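Local structure of transcription termination factor FttA (Methanosarcina mazei, 2XR1) at residues Val445-Asp448 and Gly449-Glu453; His15-Glu18 and Lys19-Ala23; Asn222-Pro225 and Tyr226-Pro230. The protein probably terminates transcription across the archaeal genome by cutting nascent RNA where it leaves RNA polymerase, as a homodimeric nuclease that depends on two zinc ions. All coordinates share one frame; numbering follows the deposited sequence. Where two conformers were deposited one is given.

Interaction 1: Val445-Asp448 and Gly449-Glu453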
loop_
_atom_site.group_PDB
_atom_site.type_symbol
_atom_site.label_atom_id
_atom_site.label_comp_id
_atom_site.label_asym_id
_atom_site.label_seq_id
_atom_site.Cartn_x
_atom_site.Cartn_y
_atom_site.Cartn_z
ATOM N N VAL B 445 -47.887 -9.420 12.951
ATOM C CA VAL B 445 -46.624 -8.872 12.488
ATOM C C VAL B 445 -45.865 -9.987 11.779
ATOM O O VAL B 445 -45.245 -10.825 12.429
ATOM C CB VAL B 445 -45.815 -8.348 13.663
ATOM C CG1 VAL B 445 -44.483 -7.782 13.197
ATOM C CG2 VAL B 445 -46.637 -7.321 14.412
ATOM N N TYR B 446 -45.955 -10.013 10.448
ATOM C CA TYR B 446 -45.287 -11.046 9.651
ATOM C C TYR B 446 -43.804 -10.721 9.552
ATOM O O TYR B 446 -43.433 -9.556 9.534
ATOM C CB TYR B 446 -45.901 -11.171 8.263
ATOM C CG TYR B 446 -47.360 -11.521 8.288
ATOM C CD1 TYR B 446 -47.776 -12.825 8.426
ATOM C CD2 TYR B 446 -48.337 -10.539 8.180
ATOM C CE1 TYR B 446 -49.163 -13.156 8.452
ATOM C CE2 TYR B 446 -49.707 -10.852 8.211
ATOM C CZ TYR B 446 -50.103 -12.156 8.341
ATOM O OH TYR B 446 -51.441 -12.465 8.374
ATOM N N LEU B 447 -42.981 -11.769 9.523
ATOM C CA LEU B 447 -41.527 -11.680 9.540
ATOM C C LEU B 447 -40.957 -12.559 8.429
ATOM O O LEU B 447 -41.093 -13.770 8.479
ATOM C CB LEU B 447 -41.010 -12.192 10.867
ATOM C CG LEU B 447 -41.544 -11.542 12.133
ATOM C CD1 LEU B 447 -40.835 -12.135 13.331
ATOM C CD2 LEU B 447 -41.373 -10.020 12.124
ATOM N N ASP B 448 -40.333 -11.967 7.410
ATOM C CA ASP B 448 -39.949 -12.746 6.213
ATOM C C ASP B 448 -38.461 -12.593 5.901
ATOM O O ASP B 448 -37.849 -11.610 6.245
ATOM C CB ASP B 448 -40.819 -12.336 5.017
ATOM C CG ASP B 448 -40.836 -13.382 3.893
ATOM O OD1 ASP B 448 -40.074 -14.388 3.951
ATOM O OD2 ASP B 448 -41.602 -13.187 2.922
ATOM N N GLY B 449 -37.872 -13.614 5.301
ATOM C CA GLY B 449 -36.467 -13.577 4.896
ATOM C C GLY B 449 -35.378 -13.722 5.959
ATOM O O GLY B 449 -34.396 -12.955 5.942
ATOM N N MET B 450 -35.517 -14.724 6.822
ATOM C CA MET B 450 -34.507 -15.087 7.844
ATOM C C MET B 450 -34.491 -14.244 9.129
ATOM O O MET B 450 -33.674 -14.487 10.028
ATOM C CB MET B 450 -33.075 -15.179 7.280
ATOM C CG MET B 450 -32.900 -15.988 6.009
ATOM S SD MET B 450 -33.299 -17.706 6.186
ATOM C CE MET B 450 -31.634 -18.417 6.055
ATOM N N ILE B 451 -35.415 -13.303 9.253
ATOM C CA ILE B 451 -35.509 -12.511 10.465
ATOM C C ILE B 451 -35.705 -13.391 11.668
ATOM O O ILE B 451 -35.012 -13.238 12.682
ATOM C CB ILE B 451 -36.654 -11.503 10.404
ATOM C CG1 ILE B 451 -36.292 -10.390 9.428
ATOM C CG2 ILE B 451 -36.925 -10.917 11.774
ATOM C CD1 ILE B 451 -37.426 -9.470 9.190
ATOM N N TRP B 452 -36.657 -14.308 11.558
ATOM C CA TRP B 452 -37.032 -15.163 12.671
ATOM C C TRP B 452 -35.906 -16.101 13.135
ATOM O O TRP B 452 -35.626 -16.221 14.322
ATOM C CB TRP B 452 -38.234 -15.993 12.264
ATOM C CG TRP B 452 -38.736 -16.868 13.346
ATOM C CD1 TRP B 452 -38.781 -18.207 13.344
ATOM C CD2 TRP B 452 -39.238 -16.437 14.615
ATOM N NE1 TRP B 452 -39.307 -18.658 14.518
ATOM C CE2 TRP B 452 -39.584 -17.590 15.328
ATOM C CE3 TRP B 452 -39.415 -15.176 15.219
ATOM C CZ2 TRP B 452 -40.125 -17.546 16.623
ATOM C CZ3 TRP B 452 -39.943 -15.121 16.502
ATOM C CH2 TRP B 452 -40.295 -16.311 17.194
ATOM N N GLU B 453 -35.280 -16.795 12.200
ATOM C CA GLU B 453 -34.100 -17.598 12.504
ATOM C C GLU B 453 -32.975 -16.747 13.112
ATOM O O GLU B 453 -32.277 -17.197 14.043
ATOM C CB GLU B 453 -33.635 -18.303 11.236
ATOM C CG GLU B 453 -32.396 -19.191 11.369
ATOM C CD GLU B 453 -32.483 -20.219 12.464
ATOM O OE1 GLU B 453 -33.506 -20.981 12.525
ATOM O OE2 GLU B 453 -31.511 -20.259 13.248
#
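L447, the last apolar side chain of strand 445-448, reaches across the turn to the first residues of helix 451-460. Its CG stands anti to the carbonyl carbon (chi1 -56°), and from there CD1 meets W452 CE3 at 3.9 Å, the two side chains crossing obliquely. The indole CG lies anti to the backbone N (chi1 -178°), which brings the CE3 corner of the six-membered ring beside L447. I451 fills the inside of the turn: its CG2 comes within 4.4 Å of L447 CB, while CD1 lies 3.7 Å from D448 O. M428 of helix 423-436 and L508 of strand 506-509 touch both L447 and I451, burying the pair.

D448 CG lies beside its own carbonyl carbon, which brings OD1 to the following amide, a weak bond from G449 N (2.7 Å, 121°). OD2 is held by a salt bridge to R495 and a hydrogen bond with Y522 OH. D490 OD1 also accepts from M450 N and, weakly, from G449 N. G449 and M450 both have positive phi, carrying the chain round to M450 at the helix N-cap position. This is a beta-to-alpha turn at the end of a strand in the parallel sheet of the beta-CASP domain.

Interaction 2: His15-Glu18 and Lys19-Ala23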
loop_
_atom_site.group_PDB
_atom_site.type_symbol
_atom_site.label_atom_id
_atom_site.label_comp_id
_atom_site.label_asym_id
_atom_site.label_seq_id
_atom_site.Cartn_x
_atom_site.Cartn_y
_atom_site.Cartn_z
ATOM N N HIS B 15 7.607 -29.437 29.982
ATOM C CA HIS B 15 8.384 -29.635 31.193
ATOM C C HIS B 15 8.191 -28.542 32.239
ATOM O O HIS B 15 8.058 -28.838 33.417
ATOM C CB HIS B 15 9.847 -29.870 30.843
ATOM C CG HIS B 15 10.062 -31.145 30.086
ATOM N ND1 HIS B 15 11.018 -31.282 29.101
ATOM C CD2 HIS B 15 9.409 -32.332 30.146
ATOM C CE1 HIS B 15 10.957 -32.505 28.602
ATOM N NE2 HIS B 15 9.987 -33.161 29.219
ATOM N N LYS B 16 8.158 -27.293 31.801
ATOM C CA LYS B 16 7.800 -26.161 32.660
ATOM C C LYS B 16 6.526 -26.440 33.451
ATOM O O LYS B 16 6.494 -26.311 34.666
ATOM C CB LYS B 16 7.581 -24.911 31.795
ATOM C CG LYS B 16 8.686 -23.877 31.854
ATOM C CD LYS B 16 8.400 -22.843 32.942
ATOM C CE LYS B 16 9.521 -21.799 33.068
ATOM N NZ LYS B 16 9.516 -20.822 31.938
ATOM N N ILE B 17 5.466 -26.797 32.736
ATOM C CA ILE B 17 4.174 -27.100 33.340
ATOM C C ILE B 17 4.278 -28.227 34.365
ATOM O O ILE B 17 3.819 -28.101 35.496
ATOM C CB ILE B 17 3.179 -27.540 32.277
ATOM C CG1 ILE B 17 2.536 -26.320 31.621
ATOM C CG2 ILE B 17 2.110 -28.426 32.887
ATOM C CD1 ILE B 17 2.266 -26.514 30.152
ATOM N N GLU B 18 4.902 -29.323 33.962
ATOM C CA GLU B 18 4.940 -30.519 34.783
ATOM C C GLU B 18 5.560 -30.303 36.159
ATOM O O GLU B 18 5.110 -30.911 37.128
ATOM C CB GLU B 18 5.648 -31.653 34.045
ATOM C CG GLU B 18 4.936 -32.001 32.780
ATOM C CD GLU B 18 4.969 -33.450 32.455
ATOM O OE1 GLU B 18 6.088 -34.014 32.430
ATOM O OE2 GLU B 18 3.875 -34.005 32.188
ATOM N N LYS B 19 6.558 -29.428 36.246
ATOM C CA LYS B 19 7.117 -29.058 37.553
ATOM C C LYS B 19 6.365 -27.917 38.258
ATOM O O LYS B 19 6.794 -27.460 39.305
ATOM C CB LYS B 19 8.616 -28.734 37.449
ATOM C CG LYS B 19 8.989 -27.642 36.456
ATOM C CD LYS B 19 10.493 -27.613 36.190
ATOM C CE LYS B 19 11.027 -28.946 35.646
ATOM N NZ LYS B 19 12.291 -28.788 34.858
ATOM N N ASN B 20 5.260 -27.445 37.682
ATOM C CA ASN B 20 4.370 -26.528 38.397
ATOM C C ASN B 20 3.131 -27.219 38.923
ATOM O O ASN B 20 2.474 -26.682 39.807
ATOM C CB ASN B 20 3.968 -25.317 37.532
ATOM C CG ASN B 20 4.706 -24.021 37.935
ATOM O OD1 ASN B 20 5.495 -24.008 38.877
ATOM N ND2 ASN B 20 4.444 -22.932 37.205
ATOM N N LEU B 21 2.830 -28.410 38.402
ATOM C CA LEU B 21 1.596 -29.129 38.736
ATOM C C LEU B 21 1.648 -29.712 40.147
ATOM O O LEU B 21 2.682 -30.184 40.586
ATOM C CB LEU B 21 1.312 -30.249 37.716
ATOM C CG LEU B 21 0.834 -29.876 36.299
ATOM C CD1 LEU B 21 0.737 -31.098 35.411
ATOM C CD2 LEU B 21 -0.504 -29.166 36.287
ATOM N N PRO B 22 0.528 -29.662 40.876
ATOM C CA PRO B 22 0.482 -30.359 42.161
ATOM C C PRO B 22 0.575 -31.872 41.993
ATOM O O PRO B 22 0.325 -32.382 40.920
ATOM C CB PRO B 22 -0.875 -29.959 42.741
ATOM C CG PRO B 22 -1.635 -29.378 41.651
ATOM C CD PRO B 22 -0.701 -28.906 40.598
ATOM N N ALA B 23 0.980 -32.559 43.053
ATOM C CA ALA B 23 1.027 -34.006 43.091
ATOM C C ALA B 23 -0.292 -34.552 42.633
ATOM O O ALA B 23 -1.335 -34.016 42.954
ATOM C CB ALA B 23 1.313 -34.488 44.501
#
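K19 N and N20 N bond back to the carbonyls of H15 and I17, finishing helix 7-18. The bond from K19 N to H15 O has the helical i to i+4 spacing; it is long at 3.3 Å but fairly straight, with an N-H...O angle of 160°. N20 N lies 2.7 Å from I17 O, three residues back, and approaches from above the carbonyl plane. The same oxygen takes a second, weak bond from L21 N at 3.1 Å, so two amides share one acceptor where the helix lets go.

The lysine side chain wraps back along the last turn: chi1 of 56° sets K19 CG between its own N and carbonyl carbon, 3.3 Å from K16 O, and the bend at chi3 leaves CE 3.7 Å from H15 O. E18 sends its carboxylate back along the helix to a salt bridge with K14.

On the inner side, I17 and L21 lie side by side and point the same way, I17 CG2 meeting L21 CG at 3.9 Å. Helix 52-61 covers them, with L61 against I17 and both I53 and L57 against L21. The chemistry is thus two-sided: main-chain bonds close this KH-domain helix end, with lysine and glutamate side chains along its outer side, while I17 and L21 pack against helix 52-61 as the chain leaves.

Interaction 3: Asn222-Pro225 and Tyr226-Pro230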
loop_
_atom_site.group_PDB
_atom_site.type_symbol
_atom_site.label_atom_id
_atom_site.label_comp_id
_atom_site.label_asym_id
_atom_site.label_seq_id
_atom_site.Cartn_x
_atom_site.Cartn_y
_atom_site.Cartn_z
ATOM N N ASN B 222 -21.970 -6.402 -7.681
ATOM C CA ASN B 222 -20.780 -7.202 -7.963
ATOM C C ASN B 222 -19.500 -6.606 -7.336
ATOM O O ASN B 222 -18.613 -7.346 -6.988
ATOM C CB ASN B 222 -20.581 -7.399 -9.477
ATOM C CG ASN B 222 -21.899 -7.764 -10.238
ATOM O OD1 ASN B 222 -22.082 -7.388 -11.421
ATOM N ND2 ASN B 222 -22.801 -8.491 -9.561
ATOM N N MET B 223 -19.434 -5.285 -7.173
ATOM C CA MET B 223 -18.225 -4.565 -6.685
ATOM C C MET B 223 -17.632 -5.098 -5.369
ATOM O O MET B 223 -18.275 -5.148 -4.343
ATOM C CB MET B 223 -18.527 -3.065 -6.524
ATOM C CG MET B 223 -17.482 -2.116 -7.124
ATOM S SD MET B 223 -17.966 -0.323 -7.106
ATOM C CE MET B 223 -18.406 -0.039 -8.839
ATOM N N THR B 224 -16.379 -5.497 -5.426
ATOM C CA THR B 224 -15.710 -6.073 -4.298
ATOM C C THR B 224 -14.692 -5.082 -3.764
ATOM O O THR B 224 -14.417 -4.077 -4.385
ATOM C CB THR B 224 -14.961 -7.337 -4.737
ATOM O OG1 THR B 224 -13.874 -6.963 -5.581
ATOM C CG2 THR B 224 -15.878 -8.287 -5.496
ATOM N N PRO B 225 -14.137 -5.352 -2.593
ATOM C CA PRO B 225 -12.953 -4.603 -2.210
ATOM C C PRO B 225 -11.793 -4.879 -3.195
ATOM O O PRO B 225 -11.858 -5.838 -3.974
ATOM C CB PRO B 225 -12.624 -5.154 -0.848
ATOM C CG PRO B 225 -13.882 -5.772 -0.367
ATOM C CD PRO B 225 -14.615 -6.239 -1.535
ATOM N N TYR B 226 -10.771 -4.025 -3.176
ATOM C CA TYR B 226 -9.612 -4.225 -4.038
ATOM C C TYR B 226 -8.720 -5.343 -3.477
ATOM O O TYR B 226 -7.659 -5.091 -2.914
ATOM C CB TYR B 226 -8.806 -2.912 -4.217
ATOM C CG TYR B 226 -9.568 -1.805 -4.890
ATOM C CD1 TYR B 226 -9.612 -1.712 -6.239
ATOM C CD2 TYR B 226 -10.284 -0.891 -4.150
ATOM C CE1 TYR B 226 -10.363 -0.706 -6.861
ATOM C CE2 TYR B 226 -11.018 0.086 -4.737
ATOM C CZ TYR B 226 -11.061 0.178 -6.072
ATOM O OH TYR B 226 -11.773 1.167 -6.650
ATOM N N LEU B 227 -9.157 -6.584 -3.650
ATOM C CA LEU B 227 -8.437 -7.725 -3.110
ATOM C C LEU B 227 -7.256 -8.157 -3.989
ATOM O O LEU B 227 -6.493 -9.011 -3.547
ATOM C CB LEU B 227 -9.370 -8.916 -2.917
ATOM C CG LEU B 227 -10.498 -8.763 -1.903
ATOM C CD1 LEU B 227 -11.416 -10.010 -1.864
ATOM C CD2 LEU B 227 -9.940 -8.426 -0.497
ATOM N N TYR B 228 -7.069 -7.580 -5.181
ATOM C CA TYR B 228 -6.133 -8.163 -6.158
ATOM C C TYR B 228 -4.770 -7.428 -6.172
ATOM O O TYR B 228 -3.955 -7.635 -7.066
ATOM C CB TYR B 228 -6.809 -8.267 -7.546
ATOM C CG TYR B 228 -8.160 -8.979 -7.443
ATOM C CD1 TYR B 228 -9.305 -8.279 -7.063
ATOM C CD2 TYR B 228 -8.279 -10.358 -7.650
ATOM C CE1 TYR B 228 -10.531 -8.917 -6.929
ATOM C CE2 TYR B 228 -9.508 -11.005 -7.516
ATOM C CZ TYR B 228 -10.626 -10.277 -7.153
ATOM O OH TYR B 228 -11.850 -10.884 -7.013
ATOM N N VAL B 229 -4.514 -6.612 -5.160
ATOM C CA VAL B 229 -3.365 -5.718 -5.112
ATOM C C VAL B 229 -2.232 -6.290 -4.325
ATOM O O VAL B 229 -2.455 -7.100 -3.461
ATOM C CB VAL B 229 -3.724 -4.358 -4.414
ATOM C CG1 VAL B 229 -4.687 -3.580 -5.249
ATOM C CG2 VAL B 229 -4.243 -4.552 -2.962
ATOM N N PRO B 230 -1.003 -5.818 -4.562
ATOM C CA PRO B 230 0.175 -6.439 -3.954
ATOM C C PRO B 230 0.149 -6.568 -2.446
ATOM O O PRO B 230 0.805 -7.432 -1.925
ATOM C CB PRO B 230 1.295 -5.501 -4.369
ATOM C CG PRO B 230 0.882 -5.047 -5.650
ATOM C CD PRO B 230 -0.594 -4.837 -5.565
#
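P225 O and L227 N close a three-residue inverse gamma turn centred on Y226, whose phi and psi of -76° and 76° bend the chain within a single residue. The bond, 2.8 Å long, is weak because so small a ring holds the N-H...O angle to 130°. The same carbonyl has a second donor. T224 OG1, set by its first torsion between its own N and carbonyl carbon, hydrogen-bonds to P225 O at 2.8 Å, somewhat tilted from the carbonyl plane. P225 O is therefore gripped by a hydroxyl from before the turn and an amide from after it, which helps fix the peptide between P225 and Y226.

In the conformer of Y228 described, T224 OG1 also lies at the edge of the ring, near its plane, 4.1 Å from Y228 CE1, and the two side chains cross at about a right angle. L227 CB sits over one face of that ring, offset toward its rim. In the same conformer, Y228 OH is hydrogen-bonded to Y260 OH.

The apolar side of the turn is made by P225 and L227, with P225 CB and L227 CD2 4.2 Å apart. Both residues pack on C199 of strand 199-203, while the Y226 side chain packs on L634 and meets W183 of the second subunit, the two rings roughly perpendicular. The side chain of P225 lies about 9 Å from that of the zinc ligand D249. This gamma turn is part of the long loop between strands 208-211 and 240-242 of the metallo-beta-lactamase fold, a turn lying between the neighbourhood of the zinc site and the second subunit.

How the interactions relate
From the N terminus the chain passes first through interaction 2, at the end of helix 7-18 in the first KH domain, then interaction 3, in the loop joining strands 208-211 and 240-242 of the metallo-beta-lactamase domain, and last interaction 1, between strand 445-448 and helix 451-460 of the beta-CASP domain. Each closes only a short turn within one continuous segment, so the three follow in series, without nesting or crossing. None touches another: interactions 1 and 3 are about 20 Å apart at their nearest atoms, and interaction 2 lies about 37 Å or more from both. Among them, only interaction 3 also reaches the second subunit.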